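Local coordinates for protein transcriptional regulator fur family (PDB 7DH8) that binds zinc and, as a Fur-family zinc uptake regulator, probably represses transcription by binding DNA when zinc is plentiful, at residues A[40-50]-A[86-96]; A[97-108]-A[120-131]. All coordinates share one frame; numbering follows the deposited sequence.

Contact 1: residues A[40-50]-A[86-96]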
# COMPACT_ATOMS: atom_id res chain seq x y z
N LEU A 40 -17.21 -21.29 -8.23
CA LEU A 40 -17.07 -20.47 -9.44
C LEU A 40 -16.67 -21.06 -10.78
O LEU A 40 -16.29 -22.23 -10.87
CB LEU A 40 -16.08 -19.41 -8.96
CG LEU A 40 -15.35 -19.74 -7.67
CD1 LEU A 40 -13.88 -19.41 -7.78
CD2 LEU A 40 -15.97 -19.02 -6.49
N ARG A 41 -16.84 -20.22 -11.79
CA ARG A 41 -16.46 -20.54 -13.19
C ARG A 41 -15.70 -19.47 -13.98
O ARG A 41 -16.04 -18.31 -13.90
CB ARG A 41 -17.77 -20.81 -13.91
CG ARG A 41 -18.13 -22.28 -14.01
CD ARG A 41 -19.53 -22.67 -13.54
NE ARG A 41 -20.52 -22.11 -14.43
CZ ARG A 41 -21.64 -21.55 -14.03
NH1 ARG A 41 -21.94 -21.51 -12.75
NH2 ARG A 41 -22.46 -21.04 -14.93
N LEU A 42 -14.73 -19.90 -14.76
CA LEU A 42 -13.88 -18.94 -15.47
C LEU A 42 -14.41 -18.69 -16.88
O LEU A 42 -14.08 -19.43 -17.81
CB LEU A 42 -12.45 -19.47 -15.47
CG LEU A 42 -11.34 -18.40 -15.53
CD1 LEU A 42 -11.08 -17.69 -14.16
CD2 LEU A 42 -10.07 -19.02 -16.08
N THR A 43 -15.22 -17.63 -17.03
CA THR A 43 -15.73 -17.23 -18.33
C THR A 43 -14.57 -16.90 -19.27
O THR A 43 -13.47 -16.58 -18.83
CB THR A 43 -16.64 -16.00 -18.21
OG1 THR A 43 -15.86 -14.83 -17.95
CG2 THR A 43 -17.69 -16.16 -17.11
N PRO A 44 -14.79 -16.99 -20.59
CA PRO A 44 -13.75 -16.55 -21.54
C PRO A 44 -13.20 -15.17 -21.24
O PRO A 44 -12.00 -14.93 -21.38
CB PRO A 44 -14.47 -16.57 -22.89
CG PRO A 44 -15.92 -16.92 -22.59
CD PRO A 44 -15.93 -17.62 -21.27
N ILE A 45 -14.07 -14.26 -20.81
CA ILE A 45 -13.61 -12.92 -20.48
C ILE A 45 -12.67 -12.94 -19.28
O ILE A 45 -11.61 -12.32 -19.30
CB ILE A 45 -14.81 -11.99 -20.21
CG1 ILE A 45 -15.63 -11.79 -21.48
CG2 ILE A 45 -14.33 -10.65 -19.66
CD1 ILE A 45 -16.96 -11.11 -21.25
N ARG A 46 -13.04 -13.66 -18.22
CA ARG A 46 -12.16 -13.75 -17.07
C ARG A 46 -10.85 -14.46 -17.42
O ARG A 46 -9.80 -14.17 -16.83
CB ARG A 46 -12.85 -14.51 -15.93
CG ARG A 46 -13.99 -13.77 -15.32
CD ARG A 46 -14.95 -14.78 -14.73
NE ARG A 46 -15.83 -14.15 -13.75
CZ ARG A 46 -16.96 -14.70 -13.32
NH1 ARG A 46 -17.33 -15.88 -13.78
NH2 ARG A 46 -17.71 -14.06 -12.44
N ALA A 47 -10.92 -15.42 -18.35
CA ALA A 47 -9.74 -16.17 -18.73
C ALA A 47 -8.79 -15.30 -19.56
O ALA A 47 -7.56 -15.36 -19.38
CB ALA A 47 -10.15 -17.42 -19.52
N ASN A 48 -9.35 -14.48 -20.46
CA ASN A 48 -8.52 -13.60 -21.27
C ASN A 48 -7.93 -12.48 -20.44
O ASN A 48 -6.81 -12.04 -20.70
CB ASN A 48 -9.33 -13.03 -22.44
CG ASN A 48 -8.44 -12.34 -23.47
OD1 ASN A 48 -7.37 -12.85 -23.82
ND2 ASN A 48 -8.89 -11.18 -23.96
N VAL A 49 -8.67 -11.98 -19.44
CA VAL A 49 -8.09 -10.98 -18.56
C VAL A 49 -6.97 -11.61 -17.74
O VAL A 49 -5.85 -11.08 -17.68
CB VAL A 49 -9.16 -10.34 -17.67
CG1 VAL A 49 -8.53 -9.49 -16.59
CG2 VAL A 49 -10.02 -9.44 -18.52
N LEU A 50 -7.24 -12.78 -17.17
CA LEU A 50 -6.24 -13.47 -16.36
C LEU A 50 -5.02 -13.78 -17.20
O LEU A 50 -3.89 -13.52 -16.78
CB LEU A 50 -6.83 -14.76 -15.78
CG LEU A 50 -5.81 -15.66 -15.08
CD1 LEU A 50 -5.22 -14.95 -13.86
CD2 LEU A 50 -6.41 -17.00 -14.68
N ALA A 86 -14.75 -8.69 -14.55
CA ALA A 86 -13.88 -9.86 -14.62
C ALA A 86 -12.65 -9.68 -13.73
O ALA A 86 -12.26 -10.59 -12.97
CB ALA A 86 -13.49 -10.16 -16.07
N LEU A 87 -12.03 -8.50 -13.78
CA LEU A 87 -10.94 -8.19 -12.86
C LEU A 87 -11.36 -8.30 -11.39
O LEU A 87 -10.64 -8.91 -10.59
CB LEU A 87 -10.38 -6.80 -13.16
CG LEU A 87 -9.11 -6.37 -12.42
CD1 LEU A 87 -7.92 -7.29 -12.68
CD2 LEU A 87 -8.75 -4.99 -12.86
N ASP A 88 -12.50 -7.71 -11.01
CA ASP A 88 -12.96 -7.85 -9.62
C ASP A 88 -13.08 -9.32 -9.21
O ASP A 88 -12.70 -9.69 -8.10
CB ASP A 88 -14.33 -7.19 -9.44
CG ASP A 88 -14.28 -5.67 -9.54
OD1 ASP A 88 -13.27 -5.04 -9.18
OD2 ASP A 88 -15.31 -5.09 -9.96
N PHE A 89 -13.65 -10.16 -10.08
CA PHE A 89 -13.79 -11.57 -9.78
C PHE A 89 -12.43 -12.19 -9.51
O PHE A 89 -12.24 -12.88 -8.50
CB PHE A 89 -14.51 -12.27 -10.94
CG PHE A 89 -14.36 -13.76 -10.92
CD1 PHE A 89 -15.24 -14.54 -10.21
CD2 PHE A 89 -13.32 -14.37 -11.62
CE1 PHE A 89 -15.09 -15.91 -10.19
CE2 PHE A 89 -13.17 -15.74 -11.60
CZ PHE A 89 -14.06 -16.51 -10.89
N LEU A 90 -11.47 -11.95 -10.41
CA LEU A 90 -10.12 -12.45 -10.22
C LEU A 90 -9.55 -12.01 -8.87
O LEU A 90 -8.90 -12.80 -8.17
CB LEU A 90 -9.23 -11.98 -11.38
CG LEU A 90 -9.71 -12.54 -12.72
CD1 LEU A 90 -8.89 -11.98 -13.89
CD2 LEU A 90 -9.64 -14.07 -12.71
N MET A 91 -9.81 -10.78 -8.46
CA MET A 91 -9.21 -10.31 -7.21
C MET A 91 -9.89 -10.92 -5.99
O MET A 91 -9.21 -11.28 -5.01
CB MET A 91 -9.28 -8.78 -7.16
CG MET A 91 -8.17 -8.07 -7.99
SD MET A 91 -8.39 -6.30 -7.75
CE MET A 91 -10.08 -6.07 -8.24
N ALA A 92 -11.21 -11.01 -6.01
CA ALA A 92 -11.91 -11.46 -4.81
C ALA A 92 -11.57 -12.91 -4.50
O ALA A 92 -11.52 -13.31 -3.33
CB ALA A 92 -13.42 -11.26 -4.98
N ASN A 93 -11.28 -13.69 -5.55
CA ASN A 93 -10.90 -15.09 -5.46
C ASN A 93 -9.40 -15.31 -5.40
O ASN A 93 -8.94 -16.46 -5.48
CB ASN A 93 -11.50 -15.82 -6.66
CG ASN A 93 -13.01 -15.85 -6.60
OD1 ASN A 93 -13.58 -16.59 -5.80
ND2 ASN A 93 -13.66 -15.01 -7.39
N GLY A 94 -8.61 -14.25 -5.29
CA GLY A 94 -7.19 -14.38 -5.07
C GLY A 94 -6.37 -14.84 -6.25
O GLY A 94 -5.23 -15.28 -6.04
N PHE A 95 -6.89 -14.76 -7.47
CA PHE A 95 -6.09 -15.08 -8.65
C PHE A 95 -5.25 -13.91 -9.15
O PHE A 95 -4.33 -14.13 -9.94
CB PHE A 95 -6.99 -15.59 -9.78
CG PHE A 95 -7.85 -16.76 -9.37
CD1 PHE A 95 -7.25 -17.97 -8.97
CD2 PHE A 95 -9.23 -16.68 -9.37
CE1 PHE A 95 -8.02 -19.05 -8.60
CE2 PHE A 95 -10.00 -17.76 -9.00
CZ PHE A 95 -9.40 -18.95 -8.61
N VAL A 96 -5.56 -12.69 -8.74
CA VAL A 96 -4.86 -11.48 -9.18
C VAL A 96 -4.71 -10.63 -7.94
O VAL A 96 -5.61 -10.61 -7.10
CB VAL A 96 -5.67 -10.74 -10.26
CG1 VAL A 96 -5.32 -9.20 -10.29
CG2 VAL A 96 -5.49 -11.42 -11.65

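Contact 2: residues A[97-108]-A[120-131]. With ZN (zinc ion), chain B; ZN (zinc ion), chain C.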
# COMPACT_ATOMS: atom_id res chain seq x y z
N HIS A 97 -3.56 -9.98 -7.79
CA HIS A 97 -3.35 -9.10 -6.67
C HIS A 97 -3.29 -7.69 -7.19
O HIS A 97 -2.64 -7.44 -8.21
CB HIS A 97 -2.05 -9.41 -5.90
CG HIS A 97 -2.02 -10.77 -5.29
ND1 HIS A 97 -2.63 -11.05 -4.08
CD2 HIS A 97 -1.44 -11.93 -5.69
CE1 HIS A 97 -2.45 -12.32 -3.78
NE2 HIS A 97 -1.70 -12.87 -4.73
N LYS A 98 -3.91 -6.77 -6.47
CA LYS A 98 -3.71 -5.36 -6.74
C LYS A 98 -2.60 -4.87 -5.84
O LYS A 98 -2.69 -5.00 -4.61
CB LYS A 98 -4.97 -4.54 -6.50
CG LYS A 98 -4.78 -3.03 -6.97
CD LYS A 98 -6.01 -2.19 -6.57
CE LYS A 98 -5.74 -0.67 -6.62
NZ LYS A 98 -7.03 0.12 -6.42
N LEU A 99 -1.55 -4.33 -6.43
CA LEU A 99 -0.44 -3.71 -5.69
C LEU A 99 -0.80 -2.26 -5.39
O LEU A 99 -0.85 -1.43 -6.29
CB LEU A 99 0.83 -3.78 -6.50
CG LEU A 99 1.20 -5.26 -6.78
CD1 LEU A 99 2.42 -5.34 -7.69
CD2 LEU A 99 1.39 -6.06 -5.44
N GLU A 100 -1.02 -1.95 -4.12
CA GLU A 100 -1.53 -0.63 -3.80
C GLU A 100 -0.53 0.47 -4.02
O GLU A 100 -0.94 1.60 -4.32
CB GLU A 100 -2.00 -0.57 -2.34
CG GLU A 100 -2.99 -1.62 -2.05
CD GLU A 100 -4.38 -1.21 -2.48
OE1 GLU A 100 -4.56 -0.03 -2.82
OE2 GLU A 100 -5.30 -2.07 -2.47
N SER A 101 0.78 0.21 -3.86
CA SER A 101 1.68 1.35 -3.98
C SER A 101 2.01 1.72 -5.42
O SER A 101 2.58 2.80 -5.65
CB SER A 101 3.00 1.10 -3.21
OG SER A 101 3.70 0.02 -3.76
N VAL A 102 1.70 0.87 -6.41
CA VAL A 102 1.89 1.25 -7.81
C VAL A 102 0.59 1.24 -8.60
O VAL A 102 0.62 1.50 -9.80
CB VAL A 102 2.94 0.37 -8.53
CG1 VAL A 102 4.34 0.68 -8.02
CG2 VAL A 102 2.58 -1.11 -8.41
N ASN A 103 -0.54 0.92 -7.96
CA ASN A 103 -1.87 0.94 -8.57
C ASN A 103 -1.89 0.07 -9.82
O ASN A 103 -2.23 0.52 -10.92
CB ASN A 103 -2.35 2.40 -8.84
CG ASN A 103 -3.83 2.46 -9.23
OD1 ASN A 103 -4.58 1.55 -8.91
ND2 ASN A 103 -4.23 3.50 -9.97
N ALA A 104 -1.48 -1.20 -9.66
CA ALA A 104 -1.29 -2.09 -10.79
C ALA A 104 -1.53 -3.52 -10.31
O ALA A 104 -1.68 -3.79 -9.11
CB ALA A 104 0.12 -1.89 -11.45
N PHE A 105 -1.72 -4.41 -11.26
CA PHE A 105 -2.23 -5.76 -10.99
C PHE A 105 -1.23 -6.79 -11.44
O PHE A 105 -0.52 -6.58 -12.44
CB PHE A 105 -3.54 -6.00 -11.73
CG PHE A 105 -4.62 -5.05 -11.32
CD1 PHE A 105 -4.71 -3.82 -11.91
CD2 PHE A 105 -5.46 -5.34 -10.23
CE1 PHE A 105 -5.69 -2.91 -11.53
CE2 PHE A 105 -6.43 -4.45 -9.81
CZ PHE A 105 -6.55 -3.22 -10.45
N VAL A 106 -1.18 -7.93 -10.75
CA VAL A 106 -0.24 -9.00 -11.06
C VAL A 106 -0.99 -10.30 -10.82
O VAL A 106 -1.90 -10.35 -9.98
CB VAL A 106 1.10 -8.99 -10.21
CG1 VAL A 106 2.08 -7.90 -10.62
CG2 VAL A 106 0.81 -8.92 -8.65
N ALA A 107 -0.65 -11.34 -11.57
CA ALA A 107 -1.30 -12.62 -11.37
C ALA A 107 -0.71 -13.28 -10.12
O ALA A 107 0.48 -13.12 -9.81
CB ALA A 107 -1.14 -13.52 -12.59
N CYS A 108 -1.56 -13.98 -9.38
CA CYS A 108 -1.02 -14.74 -8.26
C CYS A 108 -0.27 -15.97 -8.77
O CYS A 108 -0.82 -16.78 -9.54
CB CYS A 108 -2.10 -15.15 -7.28
SG CYS A 108 -1.43 -16.21 -5.87
N PHE A 120 5.16 -8.51 -1.10
CA PHE A 120 5.69 -8.27 -2.43
C PHE A 120 6.94 -7.44 -2.32
O PHE A 120 6.96 -6.46 -1.56
CB PHE A 120 4.66 -7.49 -3.29
CG PHE A 120 3.52 -8.32 -3.67
CD1 PHE A 120 2.41 -8.39 -2.84
CD2 PHE A 120 3.55 -9.07 -4.83
CE1 PHE A 120 1.36 -9.21 -3.16
CE2 PHE A 120 2.49 -9.89 -5.14
CZ PHE A 120 1.41 -9.95 -4.32
N LEU A 121 7.99 -7.82 -3.09
CA LEU A 121 9.17 -6.99 -3.31
C LEU A 121 8.95 -6.26 -4.62
O LEU A 121 8.81 -6.89 -5.67
CB LEU A 121 10.44 -7.84 -3.41
CG LEU A 121 10.68 -8.87 -2.28
CD1 LEU A 121 11.87 -9.72 -2.55
CD2 LEU A 121 10.76 -8.12 -0.92
N ILE A 122 8.91 -4.94 -4.59
CA ILE A 122 8.60 -4.16 -5.78
C ILE A 122 9.78 -3.26 -6.05
O ILE A 122 10.15 -2.44 -5.22
CB ILE A 122 7.30 -3.36 -5.61
CG1 ILE A 122 6.14 -4.29 -5.30
CG2 ILE A 122 6.94 -2.57 -6.94
CD1 ILE A 122 4.83 -3.45 -4.86
N CYS A 123 10.44 -3.46 -7.21
CA CYS A 123 11.64 -2.69 -7.46
C CYS A 123 11.21 -1.28 -7.81
O CYS A 123 10.34 -1.09 -8.66
CB CYS A 123 12.46 -3.30 -8.61
SG CYS A 123 13.90 -2.35 -9.02
N ASP A 124 11.86 -0.29 -7.20
CA ASP A 124 11.57 1.10 -7.50
C ASP A 124 11.93 1.47 -8.94
O ASP A 124 11.34 2.39 -9.50
CB ASP A 124 12.34 2.03 -6.56
CG ASP A 124 11.87 1.92 -5.11
OD1 ASP A 124 10.76 1.40 -4.84
OD2 ASP A 124 12.64 2.38 -4.23
N ARG A 125 12.93 0.83 -9.54
CA ARG A 125 13.46 1.33 -10.81
C ARG A 125 12.84 0.60 -12.02
O ARG A 125 12.36 1.25 -12.96
CB ARG A 125 14.99 1.20 -10.79
CG ARG A 125 15.68 1.64 -12.16
CD ARG A 125 17.18 1.86 -11.98
NE ARG A 125 17.45 2.64 -10.78
CZ ARG A 125 18.53 2.45 -10.04
NH1 ARG A 125 19.40 1.53 -10.42
NH2 ARG A 125 18.72 3.17 -8.92
N CYS A 126 12.79 -0.73 -12.01
CA CYS A 126 12.31 -1.50 -13.15
C CYS A 126 10.89 -1.98 -12.96
O CYS A 126 10.31 -2.56 -13.90
CB CYS A 126 13.24 -2.70 -13.40
SG CYS A 126 13.08 -4.10 -12.21
N HIS A 127 10.33 -1.78 -11.75
CA HIS A 127 8.93 -2.02 -11.37
C HIS A 127 8.58 -3.51 -11.33
O HIS A 127 7.40 -3.83 -11.26
CB HIS A 127 7.94 -1.29 -12.31
CG HIS A 127 8.33 0.14 -12.58
ND1 HIS A 127 8.65 0.61 -13.84
CD2 HIS A 127 8.54 1.18 -11.73
CE1 HIS A 127 9.02 1.88 -13.76
NE2 HIS A 127 8.93 2.26 -12.49
N SER A 128 9.56 -4.42 -11.39
CA SER A 128 9.22 -5.82 -11.17
C SER A 128 8.62 -6.00 -9.78
O SER A 128 8.95 -5.25 -8.84
CB SER A 128 10.45 -6.74 -11.26
OG SER A 128 11.37 -6.38 -10.22
N ALA A 129 7.79 -7.06 -9.64
CA ALA A 129 7.16 -7.36 -8.36
C ALA A 129 7.27 -8.85 -8.10
O ALA A 129 6.92 -9.68 -8.94
CB ALA A 129 5.70 -6.95 -8.34
N VAL A 130 7.81 -9.19 -6.94
CA VAL A 130 7.99 -10.60 -6.59
C VAL A 130 7.08 -10.88 -5.41
O VAL A 130 7.16 -10.19 -4.39
CB VAL A 130 9.44 -10.94 -6.25
CG1 VAL A 130 9.53 -12.44 -5.80
CG2 VAL A 130 10.35 -10.69 -7.45
N GLU A 131 6.30 -11.96 -5.51
CA GLU A 131 5.34 -12.35 -4.50
C GLU A 131 5.96 -13.39 -3.60
O GLU A 131 6.34 -14.45 -4.08
CB GLU A 131 4.09 -12.95 -5.14
CG GLU A 131 3.05 -13.33 -4.04
CD GLU A 131 1.75 -13.88 -4.61
OE1 GLU A 131 1.54 -13.81 -5.84
OE2 GLU A 131 0.90 -14.37 -3.82
ZN ZN B . -0.98 -14.74 -4.50
ZN ZN C . 14.74 -3.66 -10.78
O HOH W 1 2.29 -12.38 -8.03

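Contact 1: residues A[40-50]-A[86-96]
R46 lays its side chain across one face of the F89 ring. Its CZ sits over that face, 3.7 Å from the centroid of the F89 ring, which makes a cation-pi contact. CD adds a CH-pi contact over the same face. The guanidinium and ring planes are 31° apart, so the stack is tilted. The chain is extended from CG to NE, which carries the charged end across the ring. R46 NH1 also makes a weak bond to R41 O.

F89 has its CG anti to the backbone N (chi1 163°), which turns the ring toward the 40-50 segment. L40 CB meets its edge at 3.8 Å from F89 CE1, and L42 CD1 lies at the edge near F89 CE2. On the face away from R46 lies N93 ND2, which also bonds F89 O at 2.8 Å.

Deeper in, A86 CB is 3.7 Å from both I45 CG2 and R46 CG. The small alanine lets the chains come close here, with R46 and A86 CA atoms 4.9 Å apart. L90 CD1 packs on V49 CG1 at 3.7 Å and on L50 CB. L50 is also covered by F27 and V31 of helix 25-35.

T43 caps helix 44-56 by accepting from R46 N. Helix 80-92 ends in a Schellman motif with G94 as C-prime residue. The two short helical segments cross at -73°. This is helix packing within the helical N-terminal half of the chain, consistent with the winged-helix DNA-binding domain of Fur proteins.

Contact 2: residues A[97-108]-A[120-131]
L99, I122 and F120 bury the most surface here. L99 CD2 stands over the centre of the F120 ring, 3.6 Å from its centroid. This is a CH-pi contact. The other methyl, L99 CD1, reaches A129 CB at 3.7 Å and I122 CD1 at a longer range. With L99 CG anti to the carbonyl carbon (chi1 -61°), CD2 goes to the ring and CD1 to A129 and I122.

I122 slides past L99 in the opposite direction. Its CD1 also touches S101 OG, whose hydrogen bond goes to E158. V102 CG1 lies near I122 CG2, at 4.3 Å.

F120 turns its edge to the face of H97 in an edge-to-face pair, with planes at 65°. F120 CZ is 3.7 Å from H97 CG. V106 CG2 approaches the same phenyl ring obliquely.

Beside this apolar patch, H97 NE2, C108 SG and E131 OE2 bind one zinc ion, at 2.0, 2.1 and 2.0 Å in that order. H116 completes the site. The imidazole and carboxylate planes are nearly perpendicular, 86° apart. A water donates to both E131 OE1 and A107 O, tying the second carboxylate oxygen to the other segment.

C123 and C126 hold a second zinc ion together with C163 and C166. Backbone N atoms of R125 and C126 donate to C123 SG, which probably stabilises the thiolate. The first zinc bridges both segments, consistent with a sensing site whose filling fixes their arrangement. The four-cysteine site is probably structural, as in other Fur proteins.

Both contacts are partly buried, with centres about 18 Å apart on opposite sides of the chain's centre. Contact 1 joins helices 44-56 and 80-92. Contact 2 joins the two-strand antiparallel sheet 96-99/104-107 to strands 119-123 and 129-131. They meet where helix 80-92 runs on into strand 96-99. There F95 O and C108 N lie 2.8 Å apart, a probable hydrogen bond that reaches a zinc ligand, and M91 packs on F105. Contact 1 relies on apolar packing and a cation-pi stack. Contact 2 adds metal coordination and a bridging water. Only contact 2 also reaches the second subunit, through E100, S101, L121 and C123.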